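Local coordinates for Pe family protein (Mycobacterium smegmatis, PDB 3Q4H) that probably acts as a secreted helical-hairpin partner of a second ESAT-6-like protein, exported through a mycobacterial type VII secretion pathway, at residues Ser15-Gly20 and Ala80-Val85; Leu25-Ile30 and Leu69-Gln74. All blocks are in the same frame, centred on the assembly; numbering follows the deposited sequence.

Contact 1. Residues Ser15-Gly20 and Ala80-Val85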
ATOM      1  N   SER A  15       2.190 -10.561  -4.642  1.00 24.01           N
ATOM      2  CA  SER A  15       1.614  -9.874  -5.802  1.00 24.35           C
ATOM      3  C   SER A  15       0.429  -8.999  -5.426  1.00 23.34           C
ATOM      4  O   SER A  15       0.279  -7.902  -5.940  1.00 22.54           O
ATOM      5  CB  SER A  15       1.179 -10.878  -6.873  1.00 26.29           C
ATOM      6  OG  SER A  15       2.299 -11.440  -7.532  1.00 28.35           O
ATOM      7  N   GLU A  16      -0.413  -9.496  -4.531  1.00 23.98           N
ATOM      8  CA  GLU A  16      -1.617  -8.785  -4.158  1.00 23.70           C
ATOM      9  C   GLU A  16      -1.282  -7.627  -3.234  1.00 22.50           C
ATOM     10  O   GLU A  16      -1.835  -6.533  -3.389  1.00 22.36           O
ATOM     11  CB  GLU A  16      -2.627  -9.737  -3.517  1.00 24.95           C
ATOM     12  CG  GLU A  16      -3.286 -10.682  -4.532  1.00 27.29           C
ATOM     13  CD  GLU A  16      -4.254 -11.670  -3.906  1.00 28.65           C
ATOM     14  OE1 GLU A  16      -4.296 -11.780  -2.666  1.00 29.17           O
ATOM     15  OE2 GLU A  16      -4.972 -12.345  -4.660  1.00 31.18           O
ATOM     16  N   ALA A  17      -0.368  -7.848  -2.293  1.00 22.24           N
ATOM     17  CA  ALA A  17       0.015  -6.787  -1.364  1.00 21.51           C
ATOM     18  C   ALA A  17       0.594  -5.608  -2.145  1.00 20.88           C
ATOM     19  O   ALA A  17       0.228  -4.447  -1.908  1.00 19.75           O
ATOM     20  CB  ALA A  17       1.009  -7.298  -0.311  1.00 21.88           C
ATOM     21  N   ASN A  18       1.460  -5.917  -3.107  1.00 21.67           N
ATOM     22  CA  ASN A  18       2.046  -4.890  -3.969  1.00 21.77           C
ATOM     23  C   ASN A  18       0.985  -4.112  -4.744  1.00 21.68           C
ATOM     24  O   ASN A  18       1.035  -2.879  -4.804  1.00 21.04           O
ATOM     25  CB  ASN A  18       3.105  -5.498  -4.900  1.00 23.01           C
ATOM     26  CG  ASN A  18       4.348  -5.965  -4.136  1.00 23.67           C
ATOM     27  OD1 ASN A  18       4.550  -5.590  -2.979  1.00 23.86           O
ATOM     28  ND2 ASN A  18       5.171  -6.784  -4.771  1.00 23.86           N
ATOM     29  N   PHE A  19      -0.000  -4.812  -5.297  1.00 22.68           N
ATOM     30  CA  PHE A  19      -1.138  -4.119  -5.908  1.00 22.95           C
ATOM     31  C   PHE A  19      -1.833  -3.221  -4.888  1.00 21.97           C
ATOM     32  O   PHE A  19      -2.222  -2.100  -5.212  1.00 21.39           O
ATOM     33  CB  PHE A  19      -2.166  -5.090  -6.508  1.00 24.39           C
ATOM     34  CG  PHE A  19      -3.325  -4.388  -7.173  1.00 25.00           C
ATOM     35  CD1 PHE A  19      -3.249  -3.996  -8.500  1.00 25.56           C
ATOM     36  CD2 PHE A  19      -4.474  -4.081  -6.457  1.00 25.33           C
ATOM     37  CE1 PHE A  19      -4.317  -3.331  -9.116  1.00 26.35           C
ATOM     38  CE2 PHE A  19      -5.544  -3.411  -7.069  1.00 25.90           C
ATOM     39  CZ  PHE A  19      -5.463  -3.044  -8.399  1.00 26.01           C
ATOM     40  N   GLY A  20      -1.989  -3.733  -3.666  1.00 21.92           N
ATOM     41  CA  GLY A  20      -2.631  -2.988  -2.594  1.00 21.56           C
ATOM     42  C   GLY A  20      -1.898  -1.714  -2.249  1.00 20.67           C
ATOM     43  O   GLY A  20      -2.519  -0.705  -1.947  1.00 20.20           O
ATOM     44  N   ALA A  80      -6.677  -6.451   0.996  1.00 24.75           N
ATOM     45  CA  ALA A  80      -7.587  -7.326   1.737  1.00 26.49           C
ATOM     46  C   ALA A  80      -7.472  -8.758   1.243  1.00 27.27           C
ATOM     47  O   ALA A  80      -7.423  -9.688   2.037  1.00 28.42           O
ATOM     48  CB  ALA A  80      -9.016  -6.839   1.598  1.00 27.71           C
ATOM     49  N   ALA A  81      -7.428  -8.931  -0.073  1.00 27.01           N
ATOM     50  CA  ALA A  81      -7.260 -10.249  -0.645  1.00 28.30           C
ATOM     51  C   ALA A  81      -6.013 -10.913  -0.052  1.00 28.14           C
ATOM     52  O   ALA A  81      -6.096 -12.024   0.478  1.00 29.80           O
ATOM     53  CB  ALA A  81      -7.171 -10.165  -2.151  1.00 27.90           C
ATOM     54  N   SER A  82      -4.879 -10.217  -0.110  1.00 26.63           N
ATOM     55  CA  SER A  82      -3.610 -10.756   0.376  1.00 26.94           C
ATOM     56  C   SER A  82      -3.671 -11.138   1.860  1.00 28.05           C
ATOM     57  O   SER A  82      -3.174 -12.204   2.252  1.00 29.06           O
ATOM     58  CB  SER A  82      -2.487  -9.750   0.166  1.00 25.25           C
ATOM     59  OG  SER A  82      -2.669  -8.631   1.015  1.00 26.15           O
ATOM     60  N   SER A  83      -4.277 -10.270   2.670  1.00 28.06           N
ATOM     61  CA  SER A  83      -4.491 -10.560   4.082  1.00 29.69           C
ATOM     62  C   SER A  83      -5.232 -11.882   4.285  1.00 32.42           C
ATOM     63  O   SER A  83      -4.778 -12.732   5.063  1.00 33.74           O
ATOM     64  CB  SER A  83      -5.275  -9.443   4.755  1.00 29.83           C
ATOM     65  OG  SER A  83      -5.390  -9.697   6.151  1.00 31.82           O
ATOM     66  N   TYR A  84      -6.358 -12.049   3.583  1.00 33.63           N
ATOM     67  CA  TYR A  84      -7.171 -13.271   3.675  1.00 36.69           C
ATOM     68  C   TYR A  84      -6.381 -14.526   3.297  1.00 37.02           C
ATOM     69  O   TYR A  84      -6.470 -15.543   3.981  1.00 38.68           O
ATOM     70  CB  TYR A  84      -8.436 -13.170   2.801  1.00 38.12           C
ATOM     71  CG  TYR A  84      -9.343 -14.390   2.886  1.00 42.40           C
ATOM     72  CD1 TYR A  84     -10.473 -14.388   3.697  1.00 46.15           C
ATOM     73  CD2 TYR A  84      -9.058 -15.555   2.162  1.00 44.82           C
ATOM     74  CE1 TYR A  84     -11.306 -15.514   3.785  1.00 50.34           C
ATOM     75  CE2 TYR A  84      -9.875 -16.683   2.244  1.00 48.28           C
ATOM     76  CZ  TYR A  84     -10.998 -16.657   3.056  1.00 51.34           C
ATOM     77  OH  TYR A  84     -11.810 -17.770   3.136  1.00 55.34           O
ATOM     78  N   VAL A  85      -5.614 -14.454   2.214  1.00 35.62           N
ATOM     79  CA  VAL A  85      -4.772 -15.581   1.807  1.00 36.36           C
ATOM     80  C   VAL A  85      -3.713 -15.899   2.852  1.00 36.50           C
ATOM     81  O   VAL A  85      -3.433 -17.067   3.114  1.00 38.18           O
ATOM     82  CB  VAL A  85      -4.050 -15.322   0.473  1.00 35.02           C
ATOM     83  CG1 VAL A  85      -3.045 -16.450   0.191  1.00 35.48           C
ATOM     84  CG2 VAL A  85      -5.055 -15.179  -0.661  1.00 35.19           C
TER
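The carboxylate of Glu16 lies with one face against Ala81, whose CB is 3.7 Å from Glu16 CD, while beyond OE1 stands Val85 CG2, 4.0 Å from that oxygen. This is the narrow end of the WXG100 helical hairpin, where segments 15-20 and 80-85, on helices 8-38 and 79-94, run roughly antiparallel (150°), their axes 8.0 Å apart at closest approach. Glu16 has CG anti to the carbonyl carbon (chi1 -73°) and an extended chain beyond it, so its acid end crosses to the first turns of the facing helix. OE1 comes within 3.1 Å of Ser82 N, but at an angle too poor for a hydrogen bond; the N-terminal end of helix 79-94 may still stabilise the negative charge. Closeness depends on small side chains. Ser82 turns its CB toward helix 8-38, 3.7 Å from Glu16 CB and 3.8 Å from Ala17 N. Further along, Val85 packs on Ile9 and Ile13, while Ala17 and Ser82 touch Ala24 and Arg27 of a second copy of the protein. The hydroxyl of Ser82, held between its backbone N and carbonyl carbon (chi1 68°), hydrogen-bonds back to Asp79 O, and Ala17 CB lies 4.1 Å from Ser82 OG.

Contact 2. Residues Leu25-Ile30 and Leu69-Gln74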
ATOM      1  N   LEU A  25      -1.287   4.225  -3.014  1.00 21.43           N
ATOM      2  CA  LEU A  25      -0.461   5.308  -3.541  1.00 21.58           C
ATOM      3  C   LEU A  25      -1.206   6.181  -4.556  1.00 22.25           C
ATOM      4  O   LEU A  25      -0.945   7.388  -4.648  1.00 22.04           O
ATOM      5  CB  LEU A  25       0.848   4.757  -4.119  1.00 21.66           C
ATOM      6  CG  LEU A  25       1.857   4.277  -3.059  1.00 21.00           C
ATOM      7  CD1 LEU A  25       3.148   3.780  -3.695  1.00 20.52           C
ATOM      8  CD2 LEU A  25       2.156   5.378  -2.053  1.00 19.78           C
HETATM    9  N   MSE A  26      -2.141   5.587  -5.295  1.00 23.00           N
HETATM   10  CA  MSE A  26      -3.063   6.368  -6.117  1.00 24.35           C
HETATM   11  C   MSE A  26      -3.908   7.311  -5.238  1.00 23.65           C
HETATM   12  O   MSE A  26      -3.918   8.515  -5.462  1.00 23.64           O
HETATM   13  CB  MSE A  26      -3.970   5.453  -6.934  1.00 25.88           C
HETATM   14  CG  MSE A  26      -5.032   6.178  -7.769  1.00 31.01           C
HETATM   15 SE   MSE A  26      -4.337   7.375  -9.175  1.00 44.63          SE
HETATM   16  CE  MSE A  26      -3.585   6.045 -10.359  1.00 40.63           C
ATOM     17  N   ARG A  27      -4.592   6.766  -4.232  1.00 22.96           N
ATOM     18  CA  ARG A  27      -5.366   7.583  -3.301  1.00 23.02           C
ATOM     19  C   ARG A  27      -4.528   8.743  -2.755  1.00 22.53           C
ATOM     20  O   ARG A  27      -5.039   9.840  -2.532  1.00 22.79           O
ATOM     21  CB  ARG A  27      -5.857   6.758  -2.111  1.00 23.62           C
ATOM     22  CG  ARG A  27      -6.757   5.569  -2.427  1.00 24.27           C
ATOM     23  CD  ARG A  27      -7.328   4.990  -1.140  1.00 24.39           C
ATOM     24  NE  ARG A  27      -7.615   3.558  -1.235  1.00 24.60           N
ATOM     25  CZ  ARG A  27      -8.780   3.034  -1.608  1.00 26.09           C
ATOM     26  NH1 ARG A  27      -9.800   3.808  -1.970  1.00 27.78           N
ATOM     27  NH2 ARG A  27      -8.927   1.717  -1.638  1.00 26.41           N
ATOM     28  N   SER A  28      -3.245   8.472  -2.518  1.00 21.68           N
ATOM     29  CA  SER A  28      -2.300   9.471  -2.021  1.00 21.66           C
ATOM     30  C   SER A  28      -1.988  10.540  -3.074  1.00 21.23           C
ATOM     31  O   SER A  28      -1.949  11.727  -2.772  1.00 21.55           O
ATOM     32  CB  SER A  28      -1.004   8.784  -1.579  1.00 21.56           C
ATOM     33  OG  SER A  28      -0.134   9.701  -0.936  1.00 23.24           O
ATOM     34  N   THR A  29      -1.759  10.097  -4.309  1.00 20.57           N
ATOM     35  CA  THR A  29      -1.524  10.996  -5.432  1.00 20.58           C
ATOM     36  C   THR A  29      -2.716  11.893  -5.714  1.00 20.79           C
ATOM     37  O   THR A  29      -2.534  13.082  -5.955  1.00 21.78           O
ATOM     38  CB  THR A  29      -1.222  10.202  -6.682  1.00 20.56           C
ATOM     39  OG1 THR A  29      -0.061   9.399  -6.440  1.00 21.44           O
ATOM     40  CG2 THR A  29      -0.979  11.126  -7.879  1.00 21.17           C
ATOM     41  N   ILE A  30      -3.923  11.325  -5.691  1.00 20.21           N
ATOM     42  CA  ILE A  30      -5.147  12.098  -5.838  1.00 20.90           C
ATOM     43  C   ILE A  30      -5.229  13.199  -4.775  1.00 21.97           C
ATOM     44  O   ILE A  30      -5.593  14.331  -5.086  1.00 22.49           O
ATOM     45  CB  ILE A  30      -6.416  11.197  -5.736  1.00 21.13           C
ATOM     46  CG1 ILE A  30      -6.557  10.331  -6.986  1.00 21.34           C
ATOM     47  CG2 ILE A  30      -7.690  12.033  -5.585  1.00 21.45           C
ATOM     48  CD1 ILE A  30      -7.662   9.316  -6.904  1.00 21.88           C
ATOM     49  N   LEU A  69     -13.837   2.441  -6.706  1.00 27.79           N
ATOM     50  CA  LEU A  69     -13.344   1.381  -7.586  1.00 27.69           C
ATOM     51  C   LEU A  69     -12.114   0.661  -7.010  1.00 25.98           C
ATOM     52  O   LEU A  69     -11.992  -0.563  -7.127  1.00 26.08           O
ATOM     53  CB  LEU A  69     -13.060   1.924  -8.996  1.00 27.61           C
ATOM     54  CG  LEU A  69     -14.277   2.001  -9.937  1.00 29.17           C
ATOM     55  CD1 LEU A  69     -13.946   2.782 -11.203  1.00 27.61           C
ATOM     56  CD2 LEU A  69     -14.763   0.624 -10.289  1.00 28.74           C
ATOM     57  N   LEU A  70     -11.209   1.422  -6.405  1.00 24.30           N
ATOM     58  CA  LEU A  70     -10.055   0.837  -5.732  1.00 23.22           C
ATOM     59  C   LEU A  70     -10.517  -0.043  -4.568  1.00 24.38           C
ATOM     60  O   LEU A  70      -9.953  -1.114  -4.333  1.00 24.07           O
ATOM     61  CB  LEU A  70      -9.103   1.920  -5.229  1.00 21.45           C
ATOM     62  CG  LEU A  70      -8.343   2.733  -6.287  1.00 21.25           C
ATOM     63  CD1 LEU A  70      -7.587   3.924  -5.650  1.00 19.12           C
ATOM     64  CD2 LEU A  70      -7.382   1.840  -7.068  1.00 21.28           C
ATOM     65  N   ASP A  71     -11.563   0.384  -3.863  1.00 26.05           N
ATOM     66  CA  ASP A  71     -12.124  -0.432  -2.774  1.00 27.87           C
ATOM     67  C   ASP A  71     -12.520  -1.821  -3.264  1.00 29.39           C
ATOM     68  O   ASP A  71     -12.378  -2.802  -2.535  1.00 30.60           O
ATOM     69  CB  ASP A  71     -13.322   0.256  -2.103  1.00 29.67           C
ATOM     70  CG  ASP A  71     -12.907   1.423  -1.213  1.00 29.63           C
ATOM     71  OD1 ASP A  71     -11.705   1.763  -1.179  1.00 28.87           O
ATOM     72  OD2 ASP A  71     -13.775   2.012  -0.541  1.00 32.86           O
ATOM     73  N   ILE A  72     -13.004  -1.908  -4.497  1.00 30.22           N
ATOM     74  CA  ILE A  72     -13.375  -3.192  -5.074  1.00 31.79           C
ATOM     75  C   ILE A  72     -12.109  -3.973  -5.436  1.00 30.22           C
ATOM     76  O   ILE A  72     -11.999  -5.154  -5.134  1.00 31.16           O
ATOM     77  CB  ILE A  72     -14.306  -3.013  -6.306  1.00 33.78           C
ATOM     78  CG1 ILE A  72     -15.613  -2.337  -5.880  1.00 35.63           C
ATOM     79  CG2 ILE A  72     -14.607  -4.351  -6.969  1.00 35.00           C
ATOM     80  CD1 ILE A  72     -16.337  -1.625  -7.016  1.00 37.32           C
ATOM     81  N   ALA A  73     -11.143  -3.313  -6.059  1.00 28.15           N
ATOM     82  CA  ALA A  73      -9.903  -3.986  -6.410  1.00 27.22           C
ATOM     83  C   ALA A  73      -9.259  -4.609  -5.170  1.00 26.66           C
ATOM     84  O   ALA A  73      -8.813  -5.755  -5.208  1.00 26.87           O
ATOM     85  CB  ALA A  73      -8.947  -3.020  -7.067  1.00 25.40           C
ATOM     86  N   GLN A  74      -9.231  -3.846  -4.074  1.00 25.93           N
ATOM     87  CA  GLN A  74      -8.580  -4.275  -2.844  1.00 25.48           C
ATOM     88  C   GLN A  74      -9.139  -5.591  -2.323  1.00 27.41           C
ATOM     89  O   GLN A  74      -8.378  -6.491  -1.951  1.00 27.44           O
ATOM     90  CB  GLN A  74      -8.697  -3.201  -1.756  1.00 25.05           C
ATOM     91  CG  GLN A  74      -7.886  -1.913  -2.011  1.00 24.15           C
ATOM     92  CD  GLN A  74      -6.379  -2.094  -1.858  1.00 23.48           C
ATOM     93  OE1 GLN A  74      -5.834  -3.130  -2.201  1.00 24.09           O
ATOM     94  NE2 GLN A  74      -5.705  -1.072  -1.349  1.00 22.73           N
TER
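Arg27 carries this contact across the middle of the antiparallel WXG100 helical hairpin, forming a salt bridge in which both terminal nitrogens converge on a single oxygen of Asp71. NH2 lies 2.8 Å and NH1 2.9 Å from Asp71 OD1, each a weak hydrogen bond, bent to 125-128°, with guanidinium and carboxylate planes 49° apart. Over one face of the guanidinium sits Leu70 CB, 3.3 Å above its plane and displaced toward the rim, and at the edge Gln74 CG comes near NH2. Two more direct partners lie outside the segments: Asp79 of the second subunit, the strongest, in a salt bridge to NE, and Asn67 OD1, which accepts from NH1, so two acids from different chains share the positive charge. The axes are 11.8 Å apart, and Arg27 spans the gap with a chain extended from CG to NE. The Leu70 CD1 methyl meets Arg27 CG at 3.7 Å, the two side chains reaching toward each other, and touches CG of Met26, a selenomethionine crossing Leu70 at about a right angle. Ser83 and Gln87 of the second subunit bond weakly to Asp71. Gln74, bent at chi2, sends OE1 to Asp79 N of its own chain and NE2 to Gly20 O.

Overall arrangement
Both contacts join helix 8-38 to the returning limb of the hairpin, contact 2 through helix 47-77 and contact 1 through helix 79-94, which follows it after a short break. Their centres are 13 Å apart: contact 2 is about 1 Å from the centre of the chain, contact 1 lies toward the end of the hairpin that carries both chain termini. Along the chain the order is 15-20, 25-30, 69-74, 80-85, so contact 2 is nested inside the loop closed by contact 1. Phe19 packs on Ala73, and Ala81 N probably bonds to Gln74 O across the break. Both also touch the second copy of the protein and the chain of the other protein, so the hairpin interior continues directly into the assembly's interfaces.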